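Local coordinates for protein dual function macrocyclase-peptidase POPB (Galerina marginata, PDB 5N4B) that cleaves peptide bonds after prolyl residues and macrocyclises the trimmed peptide precursor in the biosynthesis of amanitin toxins, at residues A[524-532]-A[547-557]; A[574-585]-A[596-606]. The protein carries 1 engineered substitution. All coordinates share one frame; numbering follows the deposited sequence.

Contact 1. Residues A[524-532]-A[547-557]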
ATOM      1  N   ALA A 524      -8.223 -16.603   4.715  1.00  7.98           N
ATOM      2  CA  ALA A 524      -8.706 -16.720   3.352  1.00  8.74           C
ATOM      3  C   ALA A 524      -8.529 -15.392   2.643  1.00  8.75           C
ATOM      4  O   ALA A 524      -8.947 -14.353   3.155  1.00  8.27           O
ATOM      5  CB  ALA A 524     -10.177 -17.120   3.340  1.00  9.52           C
ATOM      6  N   VAL A 525      -7.985 -15.436   1.426  1.00  8.72           N
ATOM      7  CA  VAL A 525      -7.692 -14.223   0.646  1.00  9.09           C
ATOM      8  C   VAL A 525      -8.210 -14.403  -0.768  1.00  9.14           C
ATOM      9  O   VAL A 525      -7.488 -14.921  -1.637  1.00  9.41           O
ATOM     10  CB  VAL A 525      -6.194 -13.912   0.624  1.00 10.32           C
ATOM     11  CG1 VAL A 525      -5.930 -12.583  -0.056  1.00 13.19           C
ATOM     12  CG2 VAL A 525      -5.614 -13.883   2.047  1.00 12.75           C
ATOM     13  N   PRO A 526      -9.472 -14.081  -1.026  1.00  8.58           N
ATOM     14  CA  PRO A 526     -10.034 -14.244  -2.373  1.00  8.78           C
ATOM     15  C   PRO A 526      -9.554 -13.139  -3.293  1.00  8.79           C
ATOM     16  O   PRO A 526      -9.536 -11.953  -2.945  1.00 10.23           O
ATOM     17  CB  PRO A 526     -11.541 -14.165  -2.144  1.00 11.20           C
ATOM     18  CG  PRO A 526     -11.685 -13.313  -0.916  1.00  8.95           C
ATOM     19  CD  PRO A 526     -10.495 -13.651  -0.058  1.00  8.76           C
ATOM     20  N   SER A 527      -9.219 -13.521  -4.527  1.00  9.67           N
ATOM     21  CA  SER A 527      -8.712 -12.591  -5.525  1.00 10.19           C
ATOM     22  C   SER A 527      -9.881 -11.951  -6.282  1.00 10.97           C
ATOM     23  O   SER A 527     -10.026 -12.100  -7.488  1.00 10.70           O
ATOM     24  CB  SER A 527      -7.792 -13.316  -6.501  1.00 11.07           C
ATOM     25  OG  SER A 527      -6.778 -14.067  -5.820  1.00 11.19           O
ATOM     26  N   ILE A 528     -10.650 -11.143  -5.566  1.00  9.88           N
ATOM     27  CA  ILE A 528     -11.900 -10.602  -6.110  1.00  9.13           C
ATOM     28  C   ILE A 528     -11.641  -9.557  -7.198  1.00 10.34           C
ATOM     29  O   ILE A 528     -10.609  -8.863  -7.225  1.00 10.31           O
ATOM     30  CB  ILE A 528     -12.759 -10.049  -4.975  1.00  8.40           C
ATOM     31  CG1 ILE A 528     -12.101  -8.834  -4.330  1.00 10.07           C
ATOM     32  CG2 ILE A 528     -13.066 -11.154  -3.992  1.00 11.75           C
ATOM     33  CD1 ILE A 528     -12.840  -8.353  -3.071  1.00 10.94           C
ATOM     34  N   ARG A 529     -12.616  -9.432  -8.087  1.00 10.76           N
ATOM     35  CA  ARG A 529     -12.565  -8.436  -9.145  1.00 12.26           C
ATOM     36  C   ARG A 529     -12.527  -7.035  -8.567  1.00 12.28           C
ATOM     37  O   ARG A 529     -12.980  -6.798  -7.441  1.00 12.82           O
ATOM     38  CB  ARG A 529     -13.739  -8.621 -10.096  1.00 12.15           C
ATOM     39  CG  ARG A 529     -13.564  -9.804 -11.032  1.00 14.71           C
ATOM     40  CD  ARG A 529     -14.767 -10.059 -11.870  1.00 13.94           C
ATOM     41  NE  ARG A 529     -15.849 -10.561 -11.054  1.00 15.07           N
ATOM     42  CZ  ARG A 529     -17.051 -10.875 -11.493  1.00 17.37           C
ATOM     43  NH1 ARG A 529     -17.390 -10.674 -12.765  1.00 18.09           N
ATOM     44  NH2 ARG A 529     -17.927 -11.357 -10.648  1.00 17.80           N
ATOM     45  N   GLY A 530     -11.946  -6.117  -9.329  1.00 12.68           N
ATOM     46  CA  GLY A 530     -11.506  -4.838  -8.862  1.00 11.05           C
ATOM     47  C   GLY A 530     -10.023  -4.803  -8.510  1.00 11.15           C
ATOM     48  O   GLY A 530      -9.375  -3.767  -8.634  1.00 12.72           O
ATOM     49  N   GLY A 531      -9.469  -5.936  -8.079  1.00 11.61           N
ATOM     50  CA  GLY A 531      -8.032  -6.054  -7.991  1.00 11.49           C
ATOM     51  C   GLY A 531      -7.366  -6.166  -9.343  1.00 11.18           C
ATOM     52  O   GLY A 531      -8.023  -6.207 -10.384  1.00 14.05           O
ATOM     53  N   GLY A 532      -6.045  -6.239  -9.290  1.00 12.62           N
ATOM     54  CA  GLY A 532      -5.200  -6.311 -10.463  1.00 14.01           C
ATOM     55  C   GLY A 532      -4.640  -7.665 -10.757  1.00 16.43           C
ATOM     56  O   GLY A 532      -3.786  -7.768 -11.645  1.00 17.09           O
ATOM     57  N   LYS A 547     -18.825  -2.230 -10.009  1.00 15.50           N
ATOM     58  CA  LYS A 547     -18.261  -2.339  -8.661  1.00 13.92           C
ATOM     59  C   LYS A 547     -19.031  -3.332  -7.806  1.00 12.51           C
ATOM     60  O   LYS A 547     -18.449  -3.950  -6.907  1.00 13.62           O
ATOM     61  CB  LYS A 547     -18.252  -0.954  -7.982  1.00 14.39           C
ATOM     62  CG  LYS A 547     -17.413  -0.911  -6.706  1.00 15.96           C
ATOM     63  CD  LYS A 547     -15.910  -0.919  -7.058  1.00 20.85           C
ATOM     64  CE  LYS A 547     -15.084  -1.740  -6.144  1.00 25.72           C
ATOM     65  NZ  LYS A 547     -13.694  -1.883  -6.732  1.00 20.16           N
ATOM     66  N   VAL A 548     -20.328  -3.505  -8.053  1.00 14.10           N
ATOM     67  CA  VAL A 548     -21.107  -4.496  -7.309  1.00 16.55           C
ATOM     68  C   VAL A 548     -20.468  -5.881  -7.405  1.00 15.75           C
ATOM     69  O   VAL A 548     -20.591  -6.680  -6.475  1.00 15.67           O
ATOM     70  CB  VAL A 548     -22.580  -4.507  -7.755  1.00 18.81           C
ATOM     71  CG1 VAL A 548     -22.696  -4.968  -9.180  1.00 21.26           C
ATOM     72  CG2 VAL A 548     -23.404  -5.451  -6.867  1.00 25.17           C
ATOM     73  N   ASN A 549     -19.736  -6.176  -8.495  1.00 14.36           N
ATOM     74  CA  ASN A 549     -19.159  -7.505  -8.636  1.00 14.56           C
ATOM     75  C   ASN A 549     -18.112  -7.788  -7.571  1.00 14.17           C
ATOM     76  O   ASN A 549     -17.964  -8.937  -7.151  1.00 13.94           O
ATOM     77  CB  ASN A 549     -18.507  -7.670  -9.993  1.00 14.93           C
ATOM     78  CG  ASN A 549     -19.475  -7.690 -11.122  1.00 15.76           C
ATOM     79  OD1 ASN A 549     -20.669  -7.927 -10.977  1.00 18.54           O
ATOM     80  ND2 ASN A 549     -18.938  -7.445 -12.295  1.00 19.27           N
ATOM     81  N   THR A 550     -17.395  -6.753  -7.133  1.00 13.12           N
ATOM     82  CA  THR A 550     -16.425  -6.923  -6.045  1.00 11.66           C
ATOM     83  C   THR A 550     -17.094  -7.477  -4.801  1.00 13.56           C
ATOM     84  O   THR A 550     -16.575  -8.393  -4.142  1.00 11.97           O
ATOM     85  CB  THR A 550     -15.793  -5.585  -5.749  1.00 12.21           C
ATOM     86  OG1 THR A 550     -15.129  -5.075  -6.938  1.00 12.67           O
ATOM     87  CG2 THR A 550     -14.824  -5.702  -4.644  1.00 12.14           C
ATOM     88  N   PHE A 551     -18.245  -6.898  -4.455  1.00 12.84           N
ATOM     89  CA  PHE A 551     -19.002  -7.317  -3.282  1.00 11.13           C
ATOM     90  C   PHE A 551     -19.576  -8.721  -3.468  1.00 11.33           C
ATOM     91  O   PHE A 551     -19.479  -9.561  -2.574  1.00 12.30           O
ATOM     92  CB  PHE A 551     -20.109  -6.300  -2.981  1.00 11.87           C
ATOM     93  CG  PHE A 551     -19.579  -4.981  -2.521  1.00 12.50           C
ATOM     94  CD1 PHE A 551     -19.234  -4.003  -3.415  1.00 17.12           C
ATOM     95  CD2 PHE A 551     -19.360  -4.735  -1.191  1.00 13.16           C
ATOM     96  CE1 PHE A 551     -18.690  -2.799  -3.003  1.00 18.64           C
ATOM     97  CE2 PHE A 551     -18.816  -3.561  -0.781  1.00 12.26           C
ATOM     98  CZ  PHE A 551     -18.522  -2.583  -1.646  1.00 14.52           C
ATOM     99  N   ASP A 552     -20.150  -9.001  -4.651  1.00 11.99           N
ATOM    100  CA  ASP A 552     -20.643 -10.335  -4.933  1.00 13.98           C
ATOM    101  C   ASP A 552     -19.513 -11.369  -4.830  1.00 12.21           C
ATOM    102  O   ASP A 552     -19.711 -12.461  -4.303  1.00 13.64           O
ATOM    103  CB  ASP A 552     -21.296 -10.351  -6.321  1.00 14.45           C
ATOM    104  CG  ASP A 552     -22.654  -9.607  -6.365  1.00 18.39           C
ATOM    105  OD1 ASP A 552     -23.298  -9.471  -5.299  1.00 21.20           O
ATOM    106  OD2 ASP A 552     -23.070  -9.219  -7.477  1.00 21.48           O
ATOM    107  N   ASP A 553     -18.333 -11.047  -5.332  1.00 12.57           N
ATOM    108  CA  ASP A 553     -17.211 -11.984  -5.268  1.00 11.42           C
ATOM    109  C   ASP A 553     -16.827 -12.250  -3.813  1.00 10.21           C
ATOM    110  O   ASP A 553     -16.548 -13.378  -3.430  1.00 11.64           O
ATOM    111  CB  ASP A 553     -15.999 -11.434  -6.031  1.00 11.71           C
ATOM    112  CG  ASP A 553     -16.171 -11.402  -7.539  1.00 15.02           C
ATOM    113  OD1 ASP A 553     -17.150 -11.954  -8.043  1.00 15.17           O
ATOM    114  OD2 ASP A 553     -15.270 -10.801  -8.163  1.00 14.01           O
ATOM    115  N   PHE A 554     -16.802 -11.206  -2.987  1.00 10.62           N
ATOM    116  CA  PHE A 554     -16.368 -11.356  -1.600  1.00  9.76           C
ATOM    117  C   PHE A 554     -17.397 -12.128  -0.780  1.00 10.52           C
ATOM    118  O   PHE A 554     -17.042 -13.015   0.017  1.00 10.44           O
ATOM    119  CB  PHE A 554     -16.105  -9.976  -0.994  1.00  9.89           C
ATOM    120  CG  PHE A 554     -15.211  -9.973   0.222  1.00  9.40           C
ATOM    121  CD1 PHE A 554     -13.904 -10.390   0.161  1.00  9.24           C
ATOM    122  CD2 PHE A 554     -15.662  -9.407   1.395  1.00 10.44           C
ATOM    123  CE1 PHE A 554     -13.071 -10.331   1.271  1.00 10.18           C
ATOM    124  CE2 PHE A 554     -14.853  -9.352   2.514  1.00  9.25           C
ATOM    125  CZ  PHE A 554     -13.577  -9.820   2.459  1.00  9.60           C
ATOM    126  N   ILE A 555     -18.673 -11.836  -0.992  1.00 10.30           N
ATOM    127  CA  ILE A 555     -19.723 -12.577  -0.314  1.00 11.68           C
ATOM    128  C   ILE A 555     -19.754 -14.049  -0.748  1.00 10.10           C
ATOM    129  O   ILE A 555     -19.859 -14.968   0.078  1.00 12.49           O
ATOM    130  CB  ILE A 555     -21.066 -11.865  -0.529  1.00 13.06           C
ATOM    131  CG1 ILE A 555     -21.069 -10.530   0.206  1.00 13.28           C
ATOM    132  CG2 ILE A 555     -22.201 -12.783  -0.075  1.00 14.59           C
ATOM    133  CD1 ILE A 555     -22.178  -9.593  -0.268  1.00 15.59           C
ATOM    134  N   ALA A 556     -19.602 -14.299  -2.053  1.00 12.11           N
ATOM    135  CA  ALA A 556     -19.548 -15.681  -2.527  1.00 12.10           C
ATOM    136  C   ALA A 556     -18.377 -16.461  -1.923  1.00 12.25           C
ATOM    137  O   ALA A 556     -18.476 -17.682  -1.675  1.00 14.29           O
ATOM    138  CB  ALA A 556     -19.534 -15.724  -4.050  1.00 13.11           C
ATOM    139  N   ALA A 557     -17.243 -15.802  -1.690  1.00 10.52           N
ATOM    140  CA  ALA A 557     -16.118 -16.491  -1.076  1.00 10.60           C
ATOM    141  C   ALA A 557     -16.491 -16.987   0.318  1.00 10.02           C
ATOM    142  O   ALA A 557     -16.183 -18.122   0.689  1.00 11.93           O
ATOM    143  CB  ALA A 557     -14.920 -15.547  -1.020  1.00 12.08           C
TER
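R529 and D553 lock the loop after strand 522-526 onto helix 548-563. The guanidinium meets the carboxylate side-on, the two planes only 15° apart: R529 NE reaches D553 OD2 at 3.0 Å, nearly straight, and R529 NH2 reaches D553 OD1 at 2.8 Å. D553 OD2 does double duty, its syn lone pair turned to NE and its anti lone pair taking the backbone N of R529, also at 3.0 Å. A bend at chi3 (-70°) in the otherwise extended R529 chain swings the guanidinium round to the carboxylate. N549 covers one guanidinium face, CB over its centre and the amide, 10° from parallel, toward NH1, while its ND2 bonds to G541 O. D470 pairs with R529 NH1 and S468 with D553 OD1, so both ends of the salt bridge are held from outside as well.

One turn earlier on the helix, T550 OG1 donates to R529 O at 2.8 Å, from well above the carbonyl plane. Beside these polar groups, I528 sets CG2 against D553 CB (3.6 Å) and sends CD1 across to T550 CG2; P526 CG meets F554 CD1 obliquely, and P526 CB rests on A557 CB at 3.8 Å. I528 to G531 form a type II beta turn, with G530 at positive phi. The arrangement joins the loop that follows a sheet strand to a helix packed on that sheet, in the alpha/beta-hydrolase domain.

Contact 2. Residues A[574-585]-A[596-606]. Engineered in segment 574-585: A578 (natural residue Ser).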
ATOM      1  N   ILE A 574     -14.636 -10.976   8.598  1.00  8.60           N
ATOM      2  CA  ILE A 574     -14.051 -10.235   7.484  1.00  8.86           C
ATOM      3  C   ILE A 574     -13.308  -9.008   7.970  1.00  9.41           C
ATOM      4  O   ILE A 574     -13.678  -8.376   8.972  1.00  9.60           O
ATOM      5  CB  ILE A 574     -15.069  -9.867   6.383  1.00  8.95           C
ATOM      6  CG1 ILE A 574     -16.269  -9.139   6.947  1.00  9.03           C
ATOM      7  CG2 ILE A 574     -15.499 -11.123   5.598  1.00 10.33           C
ATOM      8  CD1 ILE A 574     -17.272  -8.628   5.872  1.00 10.94           C
ATOM      9  N   ASN A 575     -12.256  -8.654   7.221  1.00  8.65           N
ATOM     10  CA  ASN A 575     -11.372  -7.555   7.565  1.00  7.88           C
ATOM     11  C   ASN A 575     -10.808  -6.957   6.285  1.00  9.01           C
ATOM     12  O   ASN A 575     -10.574  -7.676   5.304  1.00  9.71           O
ATOM     13  CB  ASN A 575     -10.252  -8.108   8.469  1.00  9.56           C
ATOM     14  CG  ASN A 575      -9.195  -7.096   8.883  1.00 10.89           C
ATOM     15  OD1 ASN A 575      -7.999  -7.403   8.784  1.00 15.13           O
ATOM     16  ND2 ASN A 575      -9.586  -5.938   9.367  1.00  9.93           N
ATOM     17  N   GLY A 576     -10.616  -5.631   6.302  1.00  8.78           N
ATOM     18  CA  GLY A 576     -10.006  -4.915   5.186  1.00  8.52           C
ATOM     19  C   GLY A 576      -9.859  -3.464   5.580  1.00  9.72           C
ATOM     20  O   GLY A 576     -10.465  -3.009   6.554  1.00  9.50           O
ATOM     21  N   ALA A 577      -8.983  -2.778   4.854  1.00  9.97           N
ATOM     22  CA  ALA A 577      -8.658  -1.394   5.143  1.00 10.17           C
ATOM     23  C   ALA A 577      -8.793  -0.530   3.897  1.00 12.52           C
ATOM     24  O   ALA A 577      -8.479  -0.951   2.786  1.00 11.09           O
ATOM     25  CB  ALA A 577      -7.219  -1.264   5.685  1.00 11.68           C
ATOM     26  N   ALA A 578      -9.240   0.712   4.101  1.00 11.87           N
ATOM     27  CA  ALA A 578      -9.386   1.715   3.033  1.00 13.30           C
ATOM     28  C   ALA A 578     -10.439   1.217   2.062  1.00 11.89           C
ATOM     29  O   ALA A 578     -11.602   1.071   2.484  1.00 11.58           O
ATOM     30  CB  ALA A 578      -8.024   2.127   2.453  1.00 13.70           C
ATOM     31  N   ASN A 579     -10.134   0.993   0.779  1.00 12.14           N
ATOM     32  CA  ASN A 579     -11.126   0.323  -0.064  1.00 11.05           C
ATOM     33  C   ASN A 579     -11.610  -0.982   0.549  1.00 10.48           C
ATOM     34  O   ASN A 579     -12.768  -1.355   0.351  1.00 10.51           O
ATOM     35  CB  ASN A 579     -10.604   0.062  -1.489  1.00 11.97           C
ATOM     36  CG  ASN A 579     -11.717  -0.296  -2.450  1.00 14.61           C
ATOM     37  OD1 ASN A 579     -12.459   0.573  -2.904  1.00 14.03           O
ATOM     38  ND2 ASN A 579     -11.877  -1.583  -2.762  1.00 14.57           N
ATOM     39  N   GLY A 580     -10.720  -1.694   1.261  1.00 10.14           N
ATOM     40  CA  GLY A 580     -11.091  -2.928   1.942  1.00 10.07           C
ATOM     41  C   GLY A 580     -12.071  -2.678   3.067  1.00  9.91           C
ATOM     42  O   GLY A 580     -12.846  -3.569   3.425  1.00 10.11           O
ATOM     43  N   GLY A 581     -12.040  -1.478   3.671  1.00  9.19           N
ATOM     44  CA  GLY A 581     -13.040  -1.160   4.703  1.00  7.45           C
ATOM     45  C   GLY A 581     -14.398  -0.905   4.104  1.00  8.97           C
ATOM     46  O   GLY A 581     -15.436  -1.308   4.651  1.00  9.11           O
ATOM     47  N   LEU A 582     -14.429  -0.238   2.958  1.00  9.40           N
ATOM     48  CA  LEU A 582     -15.644  -0.131   2.156  1.00  8.42           C
ATOM     49  C   LEU A 582     -16.179  -1.512   1.806  1.00  9.66           C
ATOM     50  O   LEU A 582     -17.381  -1.789   1.904  1.00 10.61           O
ATOM     51  CB  LEU A 582     -15.346   0.640   0.855  1.00  8.95           C
ATOM     52  CG  LEU A 582     -16.432   0.586  -0.206  1.00 12.40           C
ATOM     53  CD1 LEU A 582     -17.764   1.218   0.223  1.00 12.22           C
ATOM     54  CD2 LEU A 582     -15.950   1.290  -1.503  1.00 12.21           C
ATOM     55  N   LEU A 583     -15.281  -2.389   1.382  1.00  9.43           N
ATOM     56  CA  LEU A 583     -15.652  -3.760   1.072  1.00  8.96           C
ATOM     57  C   LEU A 583     -16.349  -4.413   2.255  1.00  8.30           C
ATOM     58  O   LEU A 583     -17.404  -5.045   2.097  1.00 10.00           O
ATOM     59  CB  LEU A 583     -14.409  -4.529   0.641  1.00  9.67           C
ATOM     60  CG  LEU A 583     -14.615  -6.006   0.362  1.00 11.47           C
ATOM     61  CD1 LEU A 583     -15.459  -6.215  -0.885  1.00 13.19           C
ATOM     62  CD2 LEU A 583     -13.271  -6.692   0.213  1.00 12.15           C
ATOM     63  N   VAL A 584     -15.763  -4.298   3.441  1.00  8.33           N
ATOM     64  CA  VAL A 584     -16.357  -4.890   4.644  1.00  9.20           C
ATOM     65  C   VAL A 584     -17.716  -4.280   4.971  1.00  8.43           C
ATOM     66  O   VAL A 584     -18.682  -5.001   5.241  1.00  9.86           O
ATOM     67  CB  VAL A 584     -15.379  -4.816   5.814  1.00  8.83           C
ATOM     68  CG1 VAL A 584     -16.032  -5.172   7.122  1.00  8.39           C
ATOM     69  CG2 VAL A 584     -14.236  -5.736   5.556  1.00 11.84           C
ATOM     70  N   MET A 585     -17.803  -2.957   4.964  1.00  8.29           N
ATOM     71  CA  MET A 585     -19.041  -2.266   5.363  1.00  9.85           C
ATOM     72  C   MET A 585     -20.155  -2.551   4.377  1.00 11.05           C
ATOM     73  O   MET A 585     -21.275  -2.868   4.782  1.00 12.92           O
ATOM     74  CB  MET A 585     -18.782  -0.760   5.501  1.00 10.58           C
ATOM     75  CG  MET A 585     -17.936  -0.471   6.749  1.00 10.97           C
ATOM     76  SD  MET A 585     -17.711   1.263   7.192  1.00 11.83           S
ATOM     77  CE  MET A 585     -16.229   1.658   6.266  1.00 12.48           C
ATOM     78  N   PHE A 596     -21.725 -13.552   7.897  1.00 13.86           N
ATOM     79  CA  PHE A 596     -20.496 -13.245   8.604  1.00 12.80           C
ATOM     80  C   PHE A 596     -20.737 -13.303  10.093  1.00 11.91           C
ATOM     81  O   PHE A 596     -21.817 -12.960  10.563  1.00 14.79           O
ATOM     82  CB  PHE A 596     -20.056 -11.836   8.243  1.00 12.73           C
ATOM     83  CG  PHE A 596     -19.886 -11.617   6.775  1.00 10.51           C
ATOM     84  CD1 PHE A 596     -18.879 -12.271   6.101  1.00 11.13           C
ATOM     85  CD2 PHE A 596     -20.706 -10.784   6.060  1.00 12.22           C
ATOM     86  CE1 PHE A 596     -18.703 -12.111   4.739  1.00 11.10           C
ATOM     87  CE2 PHE A 596     -20.532 -10.593   4.679  1.00 12.81           C
ATOM     88  CZ  PHE A 596     -19.519 -11.261   4.035  1.00 12.92           C
ATOM     89  N   GLY A 597     -19.707 -13.716  10.823  1.00 12.32           N
ATOM     90  CA  GLY A 597     -19.742 -13.759  12.277  1.00 13.65           C
ATOM     91  C   GLY A 597     -19.096 -12.564  12.937  1.00 12.45           C
ATOM     92  O   GLY A 597     -19.324 -12.335  14.123  1.00 13.59           O
ATOM     93  N   ALA A 598     -18.287 -11.799  12.200  1.00 10.96           N
ATOM     94  CA  ALA A 598     -17.651 -10.612  12.744  1.00 10.89           C
ATOM     95  C   ALA A 598     -17.134  -9.787  11.584  1.00  9.69           C
ATOM     96  O   ALA A 598     -16.840 -10.315  10.510  1.00 10.47           O
ATOM     97  CB  ALA A 598     -16.487 -10.912  13.675  1.00 10.53           C
ATOM     98  N   ALA A 599     -16.976  -8.490  11.833  1.00  8.96           N
ATOM     99  CA  ALA A 599     -16.530  -7.581  10.795  1.00 10.17           C
ATOM    100  C   ALA A 599     -15.652  -6.492  11.381  1.00 10.16           C
ATOM    101  O   ALA A 599     -16.019  -5.864  12.378  1.00 10.89           O
ATOM    102  CB  ALA A 599     -17.735  -6.953  10.081  1.00  9.92           C
ATOM    103  N   VAL A 600     -14.498  -6.253  10.755  1.00  9.15           N
ATOM    104  CA  VAL A 600     -13.529  -5.233  11.207  1.00  9.05           C
ATOM    105  C   VAL A 600     -13.123  -4.391  10.000  1.00  8.06           C
ATOM    106  O   VAL A 600     -12.147  -4.721   9.300  1.00  9.07           O
ATOM    107  CB  VAL A 600     -12.327  -5.820  11.963  1.00  8.09           C
ATOM    108  CG1 VAL A 600     -11.390  -4.668  12.357  1.00 11.20           C
ATOM    109  CG2 VAL A 600     -12.815  -6.552  13.162  1.00 10.35           C
ATOM    110  N   PRO A 601     -13.870  -3.317   9.679  1.00  8.36           N
ATOM    111  CA  PRO A 601     -13.448  -2.375   8.631  1.00  9.25           C
ATOM    112  C   PRO A 601     -12.515  -1.335   9.204  1.00  9.21           C
ATOM    113  O   PRO A 601     -12.842  -0.718  10.227  1.00  9.76           O
ATOM    114  CB  PRO A 601     -14.772  -1.767   8.165  1.00  9.58           C
ATOM    115  CG  PRO A 601     -15.631  -1.819   9.409  1.00  9.81           C
ATOM    116  CD  PRO A 601     -15.191  -2.976  10.243  1.00  8.35           C
ATOM    117  N   GLU A 602     -11.377  -1.114   8.557  1.00  8.66           N
ATOM    118  CA  GLU A 602     -10.331  -0.194   9.043  1.00  8.36           C
ATOM    119  C   GLU A 602     -10.208   0.993   8.086  1.00  9.92           C
ATOM    120  O   GLU A 602      -9.929   0.819   6.907  1.00 11.73           O
ATOM    121  CB  GLU A 602      -8.989  -0.908   9.170  1.00 10.21           C
ATOM    122  CG  GLU A 602      -9.033  -2.114  10.069  1.00 13.03           C
ATOM    123  CD  GLU A 602      -7.686  -2.839  10.158  1.00 18.92           C
ATOM    124  OE1 GLU A 602      -6.621  -2.160  10.058  1.00 24.89           O
ATOM    125  OE2 GLU A 602      -7.651  -4.046  10.393  1.00 16.39           O
ATOM    126  N   GLY A 603     -10.394   2.202   8.587  1.00 10.24           N
ATOM    127  CA  GLY A 603     -10.235   3.382   7.745  1.00 12.39           C
ATOM    128  C   GLY A 603     -10.961   3.331   6.422  1.00  8.76           C
ATOM    129  O   GLY A 603     -10.405   3.742   5.387  1.00 10.09           O
ATOM    130  N   GLY A 604     -12.197   2.846   6.432  1.00  9.05           N
ATOM    131  CA  GLY A 604     -12.911   2.558   5.209  1.00 10.14           C
ATOM    132  C   GLY A 604     -13.709   3.710   4.641  1.00 10.56           C
ATOM    133  O   GLY A 604     -14.193   4.608   5.352  1.00 11.00           O
ATOM    134  N   VAL A 605     -13.863   3.696   3.321  1.00 11.30           N
ATOM    135  CA  VAL A 605     -14.831   4.575   2.655  1.00 10.58           C
ATOM    136  C   VAL A 605     -16.218   3.998   2.934  1.00 11.55           C
ATOM    137  O   VAL A 605     -16.389   2.777   3.001  1.00 12.06           O
ATOM    138  CB  VAL A 605     -14.547   4.626   1.147  1.00 11.48           C
ATOM    139  CG1 VAL A 605     -15.603   5.357   0.406  1.00 14.59           C
ATOM    140  CG2 VAL A 605     -13.165   5.216   0.893  1.00 16.57           C
ATOM    141  N   ALA A 606     -17.219   4.857   3.124  1.00 12.04           N
ATOM    142  CA  ALA A 606     -18.584   4.381   3.375  1.00 11.50           C
ATOM    143  C   ALA A 606     -19.667   5.309   2.858  1.00 12.55           C
ATOM    144  O   ALA A 606     -20.796   4.839   2.592  1.00 13.05           O
ATOM    145  CB  ALA A 606     -18.815   4.128   4.864  1.00 11.59           C
TER
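I574 pairs with A599 in a parallel strand pair that belongs to the beta-alpha-beta unit of strand 572-577, helix 579-590 and strand 598-602; between strand and helix comes the nucleophile elbow of the alpha/beta-hydrolase fold, with engineered A578 in place of the natural serine. Backbone bonds set the register. I574 N donates to A598 O and V600 N to I574 O; farther along, E602 N meets G576 O at 2.9 Å, and A578 N meets E602 O, also at 2.9 Å. At the elbow A578 has positive phi (64°) and occupies the N-cap position of the helix.

The polar side-chain contact is made by N575. With CG anti to the backbone N (chi1 178°), its amide lies beside strand 598-602, where ND2 spends both hydrogens: one on V600 O, the other, almost straight, on E602 OE2. K715 pairs with E602 OE2 and also with N575 OD1, while E602 OE1 bonds a polar side chain of the bound peptide.

Apolar contacts fill the side facing the helix. V584 CG1 sits against A599 CB and P601 CB, and M585 CG crosses P601 CB at 3.7 Å. The bent thioether of M585 then carries CE to G604 and A606. The helix and loop backbones run close where two glycines meet, G581 CA lying 3.8 Å from G604 CA. At the other end, I574 CD1 makes a CH-pi contact, 3.8 Å from the centroid of the F596 ring and 4° off its normal.

Contact 1 closes before contact 2 opens, and helix 548-563 leads on to strand 572-577; the centres of the two contacts lie about 13 Å apart and both reach the same mixed sheet. They touch directly: F554 CE2 packs on I574 CG2 at 3.6 Å and F554 CD2 on L583 CG at 3.7 Å, so this one ring joins helix 548-563 to both the strand and the helix of contact 2. Contact 2 carries the nucleophile position, A578 here, and G603 lies about 4 Å from the side chain of catalytic D662. Contact 1 stands farther back, the K547 side chain about 12 Å from that of A578, though V525 packs on an aromatic side chain of the bound peptide.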